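Local coordinates for protein manganese-dependent ADP-ribose/CDP-alcohol diphosphatase (Danio rerio, PDB 2NXF) that probably hydrolyses ADP-ribose and CDP-alcohols such as CDP-choline at a dinuclear metal centre, releasing a nucleoside monophosphate, at residues 58-63 and 94-99; 3-8 and 301-306; 129-134 and 203-208. All coordinates share one frame; numbering follows the deposited sequence.

The three contacts run from the dinuclear zinc centre out to the edge of the fold. Contact 1 joins the loop after strand 54-57 to the start of helix 96-101 at the dinuclear zinc centre. Contact 2 pairs the start of the chain with a hairpin near its end, in the six-stranded mixed sheet, away from the metal site; its centre lies about 28 Å from that of contact 1, although their nearest atoms come within about 7 Å. Contact 3 sets helix 203-219 against the approach to strand 134-139, its centre about 19 Å from that of contact 1. Contacts 1 and 3 touch through stacked rings, with Trp-94 CD2 3.3 Å from Tyr-132 CD2. Contacts 2 and 3 do not touch.

Contact 1: 58-63 and 94-99; sequences LGDIID and WGNHEF. With ZN (zinc ion), chain C; ZN (zinc ion), chain B; PO4 (phosphate ion), chain F.
CG of Asp-60 stands anti to its carbonyl carbon (chi1 -73°) and CG of Asn-96 sits in the crowded position between backbone N and carbonyl carbon (chi1 52°), placements from which carboxylate and amide reach the same zinc ion. Segments 58-63 and 94-99 bear the GD and GNHE signatures of calcineurin-like phosphoesterases. Asp-60 OD2 bridges the dinuclear centre, 2.2 Å from each zinc ion, while Asn-96 OD1 binds one of them at 2.1 Å. His-228 and His-265 also bind that ion; Asp-13, Gln-15 and His-267 bind the other.

A water bridges the two metals, and a phosphate, probably from the crystallisation liquor, spans them through O3 and O4. Asn-96 ND2 donates to phosphate O4 (2.7 Å), so one amide holds metal and anion together. His-97 NE2 reaches phosphate O2 at 2.8 Å in a nearly straight bond, its ring also held by a hydrogen bond between ND1 and Gly-64 N. The backbone N of His-97 meets Asp-60 OD1 at 2.9 Å from above the carboxylate plane, which steadies the bridging group.

Glu-98 is a second-shell residue that holds the backbone of the metal-bearing loop. Its OE2 accepts from Ile-61 N at 2.8 Å, and its OE1 takes two donors, Gly-95 N and, through the syn lone pair, Asp-60 N.

Contact 2: 3-8 and 301-306; sequences DPVFTF and LYEDRM
Val-5 and Phe-6 both face Leu-301, the classic beta bulge, and this is where the contact is tightest. Leu-301 O accepts a short bond from Val-5 N (2.6 Å) and a weak one from Phe-6 N, and Leu-301 N returns a bond to Phe-6 O at 2.9 Å, in an antiparallel hydrogen-bonded pair. The extra residue of the bulge gives one carbonyl two donors. Leu-301 holds CG anti to its carbonyl carbon (chi1 -65°), which sets CG 4.1 Å from Phe-8 CE2; its CD1 lies 4.0 Å from the same Phe-8 CE2 and also touches Phe-6 CB, so one methyl group meets both residues on the buried side.

Toward Asp-3, the first modelled residue, the packing passes into solvent. Pro-4 CB sits over one face of the Tyr-302 ring in a CH-pi contact, 4.2 Å from the ring centroid and displaced toward the rim. The guanidinium of Arg-305 covers the opposite face, with NH2 over the centre, and is itself held by a salt bridge to Asp-304. An alanine in place of Tyr-302 would probably leave Pro-4 without its CH-pi partner and the Arg-305 guanidinium with no ring to lie against. Val-5 CG2 packs against Glu-303 CG at 3.7 Å, and at the exposed rim a water joins Asp-3 O to Glu-303 N.

Strand 295-301 runs between strands 6-11 and 305-312, and Tyr-302 N bonds to Arg-305 O (2.8 Å), closing the hairpin between 295-301 and 305-312. Across the interior, Leu-301 packs on Leu-224 of strand 222-227, Phe-6 rests on strand 134-139, and Phe-8 meets Phe-144 of strand 142-146 edge-to-face.

Contact 3: 129-134 and 203-208; sequences DDIYAY and EQQLQW
Ala-133 CB and Trp-208 CZ3, 3.7 Å apart, form the apolar heart of this contact between the approach to strand 134-139 and the start of helix 203-219. CH2 of the indole reaches on to the backbone of Tyr-134, 3.6 Å from its N. Alongside, Ile-131 divides its branches between two glutamines: CG2 meets Gln-205 NE2 at 3.7 Å, and CD1 lies 3.8 Å from Gln-204 OE1. Gln-204 keeps CG anti to its backbone N (chi1 178°) and runs extended from there, laying its amide across Asp-129 at the exposed edge. There NE2 lies 3.3 Å from Asp-129 OD1, and a water donates both to Gln-204 OE1 and to Asp-129 O.

An inverse gamma turn centred on Tyr-132 bends the chain just before strand 134-139; helix 203-219 packs beside this strand and its neighbour 142-146, as a helix flanking one sheet of the layered calcineurin-like fold.

The polar ends of the inner side chains are held by residues one shell out. Gln-205, extended like its neighbour, accepts at OE1 from Asp-148 N and donates through NE2 to Asp-151 OD2, so both ends of its buried amide are satisfied and its rotation is set. Asp-148 also reaches back to the loop, its OD2 taking Tyr-132 N. Ser-124 OG is hydrogen-bonded to Trp-208 NE1, fixing the indole against Val-145, while Tyr-134, turned away from the helix, has its OH hydrogen-bonded to His-91 and Ser-114.

Contact 1: 58-63 and 94-99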
loop_
_atom_site.group_PDB
_atom_site.type_symbol
_atom_site.label_atom_id
_atom_site.label_comp_id
_atom_site.label_asym_id
_atom_site.label_seq_id
_atom_site.Cartn_x
_atom_site.Cartn_y
_atom_site.Cartn_z
ATOM N N LEU A 58 -2.752 -2.608 -3.042
ATOM C CA LEU A 58 -1.922 -1.766 -2.199
ATOM C C LEU A 58 -2.251 -0.262 -2.272
ATOM O O LEU A 58 -1.500 0.568 -1.736
ATOM C CB LEU A 58 -0.439 -2.016 -2.537
ATOM C CG LEU A 58 0.265 -3.211 -1.839
ATOM C CD1 LEU A 58 0.337 -2.977 -0.315
ATOM C CD2 LEU A 58 -0.436 -4.491 -2.132
ATOM N N GLY A 59 -3.383 0.088 -2.883
ATOM C CA GLY A 59 -3.865 1.475 -2.813
ATOM C C GLY A 59 -3.646 2.222 -4.112
ATOM O O GLY A 59 -3.058 1.681 -5.067
ATOM N N ASP A 60 -4.071 3.493 -4.103
ATOM C CA ASP A 60 -4.146 4.311 -5.313
ATOM C C ASP A 60 -4.893 3.549 -6.392
ATOM O O ASP A 60 -4.420 3.479 -7.527
ATOM C CB ASP A 60 -2.745 4.688 -5.822
ATOM C CG ASP A 60 -2.055 5.744 -4.958
ATOM O OD1 ASP A 60 -2.642 6.228 -3.968
ATOM O OD2 ASP A 60 -0.897 6.056 -5.245
ATOM N N ILE A 61 -6.061 2.986 -6.051
ATOM C CA ILE A 61 -6.815 2.181 -7.041
ATOM C C ILE A 61 -7.483 3.063 -8.114
ATOM O O ILE A 61 -7.688 2.616 -9.243
ATOM C CB ILE A 61 -7.815 1.234 -6.353
ATOM C CG1 ILE A 61 -8.147 0.057 -7.282
ATOM C CG2 ILE A 61 -9.032 2.021 -5.819
ATOM C CD1 ILE A 61 -9.106 -0.962 -6.677
ATOM N N ILE A 62 -7.813 4.317 -7.769
ATOM C CA ILE A 62 -8.272 5.264 -8.793
ATOM C C ILE A 62 -7.482 6.547 -8.658
ATOM O O ILE A 62 -7.067 6.892 -7.559
ATOM C CB ILE A 62 -9.797 5.577 -8.712
ATOM C CG1 ILE A 62 -10.187 6.148 -7.346
ATOM C CG2 ILE A 62 -10.649 4.329 -9.062
ATOM C CD1 ILE A 62 -11.543 6.889 -7.389
ATOM N N ASP A 63 -7.281 7.260 -9.763
ATOM C CA ASP A 63 -6.419 8.454 -9.714
ATOM C C ASP A 63 -7.149 9.657 -9.128
ATOM O O ASP A 63 -8.363 9.797 -9.298
ATOM C CB ASP A 63 -5.922 8.805 -11.116
ATOM C CG ASP A 63 -4.718 9.714 -11.078
ATOM O OD1 ASP A 63 -3.598 9.213 -10.843
ATOM O OD2 ASP A 63 -4.898 10.924 -11.246
ATOM N N TRP A 94 -5.540 1.867 1.782
ATOM C CA TRP A 94 -5.800 3.256 1.351
ATOM C C TRP A 94 -4.492 4.027 1.155
ATOM O O TRP A 94 -3.642 4.088 2.061
ATOM C CB TRP A 94 -6.726 4.020 2.305
ATOM C CG TRP A 94 -8.063 3.384 2.502
ATOM C CD1 TRP A 94 -8.620 2.366 1.768
ATOM C CD2 TRP A 94 -9.031 3.753 3.483
ATOM N NE1 TRP A 94 -9.868 2.062 2.265
ATOM C CE2 TRP A 94 -10.144 2.883 3.324
ATOM C CE3 TRP A 94 -9.057 4.710 4.503
ATOM C CZ2 TRP A 94 -11.279 2.953 4.148
ATOM C CZ3 TRP A 94 -10.188 4.782 5.329
ATOM C CH2 TRP A 94 -11.284 3.905 5.140
ATOM N N GLY A 95 -4.335 4.570 -0.048
ATOM C CA GLY A 95 -3.179 5.415 -0.367
ATOM C C GLY A 95 -3.554 6.866 -0.638
ATOM O O GLY A 95 -4.716 7.291 -0.472
ATOM N N ASN A 96 -2.567 7.658 -1.045
ATOM C CA ASN A 96 -2.818 9.092 -1.256
ATOM C C ASN A 96 -3.950 9.402 -2.231
ATOM O O ASN A 96 -4.732 10.306 -1.970
ATOM C CB ASN A 96 -1.545 9.913 -1.554
ATOM C CG ASN A 96 -0.708 9.343 -2.689
ATOM O OD1 ASN A 96 -0.420 8.147 -2.720
ATOM N ND2 ASN A 96 -0.304 10.212 -3.616
ATOM N N HIS A 97 -4.073 8.634 -3.314
ATOM C CA HIS A 97 -5.128 8.916 -4.303
ATOM C C HIS A 97 -6.530 8.618 -3.799
ATOM O O HIS A 97 -7.499 9.267 -4.208
ATOM C CB HIS A 97 -4.802 8.253 -5.642
ATOM C CG HIS A 97 -3.717 8.974 -6.371
ATOM N ND1 HIS A 97 -3.975 9.886 -7.369
ATOM C CD2 HIS A 97 -2.374 8.983 -6.189
ATOM C CE1 HIS A 97 -2.835 10.395 -7.803
ATOM N NE2 HIS A 97 -1.849 9.874 -7.097
ATOM N N GLU A 98 -6.658 7.643 -2.899
ATOM C CA GLU A 98 -7.948 7.478 -2.207
ATOM C C GLU A 98 -8.332 8.761 -1.492
ATOM O O GLU A 98 -9.486 9.209 -1.599
ATOM C CB GLU A 98 -7.905 6.320 -1.204
ATOM C CG GLU A 98 -8.147 4.939 -1.832
ATOM C CD GLU A 98 -6.962 4.415 -2.644
ATOM O OE1 GLU A 98 -5.825 4.812 -2.347
ATOM O OE2 GLU A 98 -7.194 3.587 -3.547
ATOM N N PHE A 99 -7.385 9.344 -0.750
ATOM C CA PHE A 99 -7.689 10.584 -0.010
ATOM C C PHE A 99 -7.910 11.827 -0.881
ATOM O O PHE A 99 -8.619 12.764 -0.476
ATOM C CB PHE A 99 -6.654 10.836 1.089
ATOM C CG PHE A 99 -6.596 9.739 2.104
ATOM C CD1 PHE A 99 -7.629 9.565 3.036
ATOM C CD2 PHE A 99 -5.536 8.848 2.115
ATOM C CE1 PHE A 99 -7.562 8.511 3.985
ATOM C CE2 PHE A 99 -5.469 7.794 3.046
ATOM C CZ PHE A 99 -6.495 7.630 3.977
HETATM ZN ZN ZN C . 0.662 6.710 -3.869
HETATM ZN ZN ZN B . 0.392 5.702 -7.020
HETATM P P PO4 F . 1.426 8.857 -6.801
HETATM O O1 PO4 F . 2.916 8.732 -7.027
HETATM O O2 PO4 F . 0.943 10.178 -7.367
HETATM O O3 PO4 F . 0.644 7.808 -7.569
HETATM O O4 PO4 F . 1.089 8.719 -5.348
HETATM O O HOH W 1 1.882 6.249 -5.579
#

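Contact 2: 3-8 and 301-306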
loop_
_atom_site.group_PDB
_atom_site.type_symbol
_atom_site.label_atom_id
_atom_site.label_comp_id
_atom_site.label_asym_id
_atom_site.label_seq_id
_atom_site.Cartn_x
_atom_site.Cartn_y
_atom_site.Cartn_z
ATOM N N ASP A 3 3.043 -28.037 -1.621
ATOM C CA ASP A 3 1.582 -27.705 -1.468
ATOM C C ASP A 3 1.333 -26.458 -0.585
ATOM O O ASP A 3 1.559 -26.521 0.631
ATOM C CB ASP A 3 0.855 -28.922 -0.886
ATOM C CG ASP A 3 -0.647 -28.683 -0.691
ATOM O OD1 ASP A 3 -1.224 -27.781 -1.342
ATOM O OD2 ASP A 3 -1.256 -29.408 0.118
ATOM N N PRO A 4 0.829 -25.340 -1.177
ATOM C CA PRO A 4 0.746 -24.079 -0.402
ATOM C C PRO A 4 -0.346 -24.049 0.667
ATOM O O PRO A 4 -1.415 -24.644 0.485
ATOM C CB PRO A 4 0.478 -23.001 -1.465
ATOM C CG PRO A 4 -0.052 -23.697 -2.640
ATOM C CD PRO A 4 0.328 -25.166 -2.558
ATOM N N VAL A 5 -0.042 -23.393 1.784
ATOM C CA VAL A 5 -0.996 -23.192 2.866
ATOM C C VAL A 5 -2.038 -22.148 2.455
ATOM O O VAL A 5 -3.210 -22.242 2.841
ATOM C CB VAL A 5 -0.278 -22.732 4.167
ATOM C CG1 VAL A 5 -1.275 -22.463 5.289
ATOM C CG2 VAL A 5 0.739 -23.774 4.614
ATOM N N PHE A 6 -1.603 -21.143 1.692
ATOM C CA PHE A 6 -2.466 -20.032 1.326
ATOM C C PHE A 6 -1.922 -19.368 0.070
ATOM O O PHE A 6 -0.711 -19.319 -0.128
ATOM C CB PHE A 6 -2.512 -19.012 2.477
ATOM C CG PHE A 6 -3.616 -17.985 2.357
ATOM C CD1 PHE A 6 -4.955 -18.344 2.571
ATOM C CD2 PHE A 6 -3.318 -16.655 2.071
ATOM C CE1 PHE A 6 -5.972 -17.361 2.473
ATOM C CE2 PHE A 6 -4.327 -15.682 1.969
ATOM C CZ PHE A 6 -5.654 -16.047 2.170
ATOM N N THR A 7 -2.823 -18.846 -0.759
ATOM C CA THR A 7 -2.454 -18.277 -2.064
ATOM C C THR A 7 -3.245 -16.988 -2.245
ATOM O O THR A 7 -4.460 -16.979 -2.062
ATOM C CB THR A 7 -2.828 -19.260 -3.215
ATOM O OG1 THR A 7 -2.127 -20.510 -3.066
ATOM C CG2 THR A 7 -2.494 -18.650 -4.566
ATOM N N PHE A 8 -2.569 -15.884 -2.579
ATOM C CA PHE A 8 -3.292 -14.607 -2.710
ATOM C C PHE A 8 -2.723 -13.749 -3.829
ATOM O O PHE A 8 -1.534 -13.816 -4.102
ATOM C CB PHE A 8 -3.350 -13.835 -1.391
ATOM C CG PHE A 8 -2.002 -13.424 -0.836
ATOM C CD1 PHE A 8 -1.550 -12.108 -0.947
ATOM C CD2 PHE A 8 -1.206 -14.360 -0.163
ATOM C CE1 PHE A 8 -0.322 -11.730 -0.404
ATOM C CE2 PHE A 8 0.031 -14.004 0.366
ATOM C CZ PHE A 8 0.472 -12.696 0.246
ATOM N N LEU A 301 2.132 -19.017 0.060
ATOM C CA LEU A 301 2.698 -19.263 1.373
ATOM C C LEU A 301 2.749 -20.766 1.598
ATOM O O LEU A 301 1.714 -21.431 1.640
ATOM C CB LEU A 301 1.856 -18.586 2.465
ATOM C CG LEU A 301 1.820 -17.056 2.413
ATOM C CD1 LEU A 301 0.742 -16.528 3.367
ATOM C CD2 LEU A 301 3.196 -16.462 2.751
ATOM N N TYR A 302 3.966 -21.296 1.700
ATOM C CA TYR A 302 4.176 -22.691 2.053
ATOM C C TYR A 302 4.595 -22.782 3.516
ATOM O O TYR A 302 4.754 -21.756 4.193
ATOM C CB TYR A 302 5.252 -23.321 1.163
ATOM C CG TYR A 302 4.913 -23.332 -0.303
ATOM C CD1 TYR A 302 4.269 -24.434 -0.877
ATOM C CD2 TYR A 302 5.249 -22.250 -1.121
ATOM C CE1 TYR A 302 3.960 -24.452 -2.229
ATOM C CE2 TYR A 302 4.946 -22.261 -2.468
ATOM C CZ TYR A 302 4.305 -23.363 -3.010
ATOM O OH TYR A 302 4.004 -23.369 -4.350
ATOM N N GLU A 303 4.799 -24.005 3.995
ATOM C CA GLU A 303 5.224 -24.185 5.372
ATOM C C GLU A 303 6.666 -23.736 5.612
ATOM O O GLU A 303 7.021 -23.402 6.740
ATOM C CB GLU A 303 4.969 -25.627 5.839
ATOM C CG GLU A 303 3.495 -25.991 5.700
ATOM C CD GLU A 303 3.092 -27.271 6.392
ATOM O OE1 GLU A 303 3.863 -28.252 6.349
ATOM O OE2 GLU A 303 1.981 -27.288 6.967
ATOM N N ASP A 304 7.477 -23.675 4.550
ATOM C CA ASP A 304 8.900 -23.362 4.690
ATOM C C ASP A 304 9.399 -22.131 3.926
ATOM O O ASP A 304 10.536 -21.694 4.133
ATOM C CB ASP A 304 9.745 -24.586 4.313
ATOM C CG ASP A 304 9.694 -24.913 2.826
ATOM O OD1 ASP A 304 8.673 -24.643 2.151
ATOM O OD2 ASP A 304 10.695 -25.464 2.332
ATOM N N ARG A 305 8.550 -21.571 3.063
ATOM C CA ARG A 305 8.935 -20.451 2.208
ATOM C C ARG A 305 7.706 -19.762 1.651
ATOM O O ARG A 305 6.616 -20.338 1.632
ATOM C CB ARG A 305 9.790 -20.942 1.041
ATOM C CG ARG A 305 9.010 -21.737 0.004
ATOM C CD ARG A 305 9.901 -22.682 -0.760
ATOM N NE ARG A 305 9.192 -23.257 -1.902
ATOM C CZ ARG A 305 8.371 -24.303 -1.838
ATOM N NH1 ARG A 305 8.133 -24.916 -0.684
ATOM N NH2 ARG A 305 7.791 -24.751 -2.951
HETATM N N MSE A 306 7.899 -18.525 1.199
HETATM C CA MSE A 306 6.893 -17.828 0.420
HETATM C C MSE A 306 7.470 -17.623 -0.969
HETATM O O MSE A 306 8.637 -17.237 -1.113
HETATM C CB MSE A 306 6.558 -16.474 1.039
HETATM C CG MSE A 306 5.725 -15.613 0.138
HETATM SE SE MSE A 306 5.289 -13.899 0.939
HETATM C CE MSE A 306 5.691 -12.816 -0.595
HETATM O O HOH W 2 3.964 -26.295 2.420
#

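Contact 3: 129-134 and 203-208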
loop_
_atom_site.group_PDB
_atom_site.type_symbol
_atom_site.label_atom_id
_atom_site.label_comp_id
_atom_site.label_asym_id
_atom_site.label_seq_id
_atom_site.Cartn_x
_atom_site.Cartn_y
_atom_site.Cartn_z
ATOM N N ASP A 129 -11.050 3.838 16.480
ATOM C CA ASP A 129 -10.072 4.865 16.814
ATOM C C ASP A 129 -9.792 5.800 15.632
ATOM O O ASP A 129 -8.841 6.590 15.677
ATOM C CB ASP A 129 -8.770 4.184 17.253
ATOM C CG ASP A 129 -8.999 3.184 18.387
ATOM O OD1 ASP A 129 -9.423 3.631 19.468
ATOM O OD2 ASP A 129 -8.788 1.965 18.183
ATOM N N ASP A 130 -10.621 5.703 14.587
ATOM C CA ASP A 130 -10.458 6.503 13.349
ATOM C C ASP A 130 -9.104 6.276 12.650
ATOM O O ASP A 130 -8.498 7.212 12.128
ATOM C CB ASP A 130 -10.733 7.998 13.625
ATOM C CG ASP A 130 -11.073 8.799 12.362
ATOM O OD1 ASP A 130 -11.428 8.209 11.308
ATOM O OD2 ASP A 130 -10.998 10.040 12.442
ATOM N N ILE A 131 -8.643 5.021 12.642
ATOM C CA ILE A 131 -7.427 4.628 11.908
ATOM C C ILE A 131 -7.826 3.407 11.085
ATOM O O ILE A 131 -8.423 2.473 11.616
ATOM C CB ILE A 131 -6.258 4.265 12.886
ATOM C CG1 ILE A 131 -5.941 5.473 13.789
ATOM C CG2 ILE A 131 -4.993 3.819 12.130
ATOM C CD1 ILE A 131 -5.087 5.089 15.043
ATOM N N TYR A 132 -7.518 3.432 9.786
ATOM C CA TYR A 132 -7.931 2.341 8.910
ATOM C C TYR A 132 -6.809 1.302 8.866
ATOM O O TYR A 132 -5.984 1.266 7.948
ATOM C CB TYR A 132 -8.279 2.859 7.500
ATOM C CG TYR A 132 -8.695 1.726 6.596
ATOM C CD1 TYR A 132 -9.877 1.023 6.826
ATOM C CD2 TYR A 132 -7.891 1.361 5.497
ATOM C CE1 TYR A 132 -10.247 -0.069 6.008
ATOM C CE2 TYR A 132 -8.259 0.301 4.667
ATOM C CZ TYR A 132 -9.420 -0.401 4.918
ATOM O OH TYR A 132 -9.782 -1.454 4.112
ATOM N N ALA A 133 -6.781 0.472 9.902
ATOM C CA ALA A 133 -5.789 -0.573 10.041
ATOM C C ALA A 133 -6.474 -1.748 10.680
ATOM O O ALA A 133 -7.333 -1.589 11.580
ATOM C CB ALA A 133 -4.645 -0.101 10.935
ATOM N N TYR A 134 -6.085 -2.938 10.235
ATOM C CA TYR A 134 -6.691 -4.153 10.781
ATOM C C TYR A 134 -5.804 -5.342 10.552
ATOM O O TYR A 134 -4.873 -5.267 9.762
ATOM C CB TYR A 134 -8.085 -4.394 10.210
ATOM C CG TYR A 134 -8.190 -4.693 8.712
ATOM C CD1 TYR A 134 -8.329 -6.014 8.261
ATOM C CD2 TYR A 134 -8.208 -3.658 7.759
ATOM C CE1 TYR A 134 -8.482 -6.316 6.911
ATOM C CE2 TYR A 134 -8.358 -3.964 6.384
ATOM C CZ TYR A 134 -8.490 -5.288 5.980
ATOM O OH TYR A 134 -8.659 -5.608 4.638
ATOM N N GLU A 203 1.538 7.121 16.986
ATOM C CA GLU A 203 2.021 6.346 18.107
ATOM C C GLU A 203 0.985 5.259 18.457
ATOM O O GLU A 203 1.341 4.110 18.771
ATOM C CB GLU A 203 2.303 7.275 19.298
ATOM C CG GLU A 203 2.706 6.571 20.555
ATOM C CD GLU A 203 2.807 7.541 21.718
ATOM O OE1 GLU A 203 1.756 8.061 22.166
ATOM O OE2 GLU A 203 3.936 7.791 22.188
ATOM N N GLN A 204 -0.302 5.621 18.393
ATOM C CA GLN A 204 -1.357 4.660 18.716
ATOM C C GLN A 204 -1.303 3.476 17.748
ATOM O O GLN A 204 -1.396 2.288 18.158
ATOM C CB GLN A 204 -2.733 5.326 18.679
ATOM C CG GLN A 204 -3.876 4.352 18.965
ATOM C CD GLN A 204 -5.232 5.033 19.071
ATOM O OE1 GLN A 204 -5.412 6.188 18.670
ATOM N NE2 GLN A 204 -6.191 4.316 19.615
ATOM N N GLN A 205 -1.140 3.792 16.455
ATOM C CA GLN A 205 -1.062 2.730 15.445
ATOM C C GLN A 205 0.195 1.868 15.626
ATOM O O GLN A 205 0.142 0.639 15.495
ATOM C CB GLN A 205 -1.132 3.292 14.022
ATOM C CG GLN A 205 -1.245 2.159 12.970
ATOM C CD GLN A 205 -1.339 2.619 11.534
ATOM O OE1 GLN A 205 -1.379 1.779 10.631
ATOM N NE2 GLN A 205 -1.388 3.948 11.305
ATOM N N LEU A 206 1.329 2.500 15.914
ATOM C CA LEU A 206 2.577 1.729 16.095
ATOM C C LEU A 206 2.529 0.830 17.323
ATOM O O LEU A 206 3.083 -0.280 17.313
ATOM C CB LEU A 206 3.789 2.661 16.213
ATOM C CG LEU A 206 4.093 3.433 14.929
ATOM C CD1 LEU A 206 5.039 4.618 15.282
ATOM C CD2 LEU A 206 4.698 2.551 13.875
ATOM N N GLN A 207 1.903 1.321 18.396
ATOM C CA GLN A 207 1.760 0.540 19.629
ATOM C C GLN A 207 0.913 -0.704 19.356
ATOM O O GLN A 207 1.215 -1.798 19.845
ATOM C CB GLN A 207 1.177 1.409 20.750
ATOM C CG GLN A 207 2.230 2.381 21.311
ATOM C CD GLN A 207 1.718 3.305 22.412
ATOM O OE1 GLN A 207 0.523 3.621 22.481
ATOM N NE2 GLN A 207 2.630 3.761 23.267
ATOM N N TRP A 208 -0.132 -0.542 18.546
ATOM C CA TRP A 208 -0.960 -1.682 18.165
ATOM C C TRP A 208 -0.197 -2.683 17.274
ATOM O O TRP A 208 -0.229 -3.892 17.517
ATOM C CB TRP A 208 -2.242 -1.187 17.486
ATOM C CG TRP A 208 -3.073 -2.220 16.757
ATOM C CD1 TRP A 208 -4.033 -3.058 17.287
ATOM C CD2 TRP A 208 -3.061 -2.474 15.346
ATOM N NE1 TRP A 208 -4.597 -3.827 16.287
ATOM C CE2 TRP A 208 -4.020 -3.485 15.088
ATOM C CE3 TRP A 208 -2.326 -1.944 14.274
ATOM C CZ2 TRP A 208 -4.253 -3.983 13.810
ATOM C CZ3 TRP A 208 -2.560 -2.441 12.984
ATOM C CH2 TRP A 208 -3.520 -3.447 12.768
HETATM O O HOH W 3 -8.033 7.629 18.257
#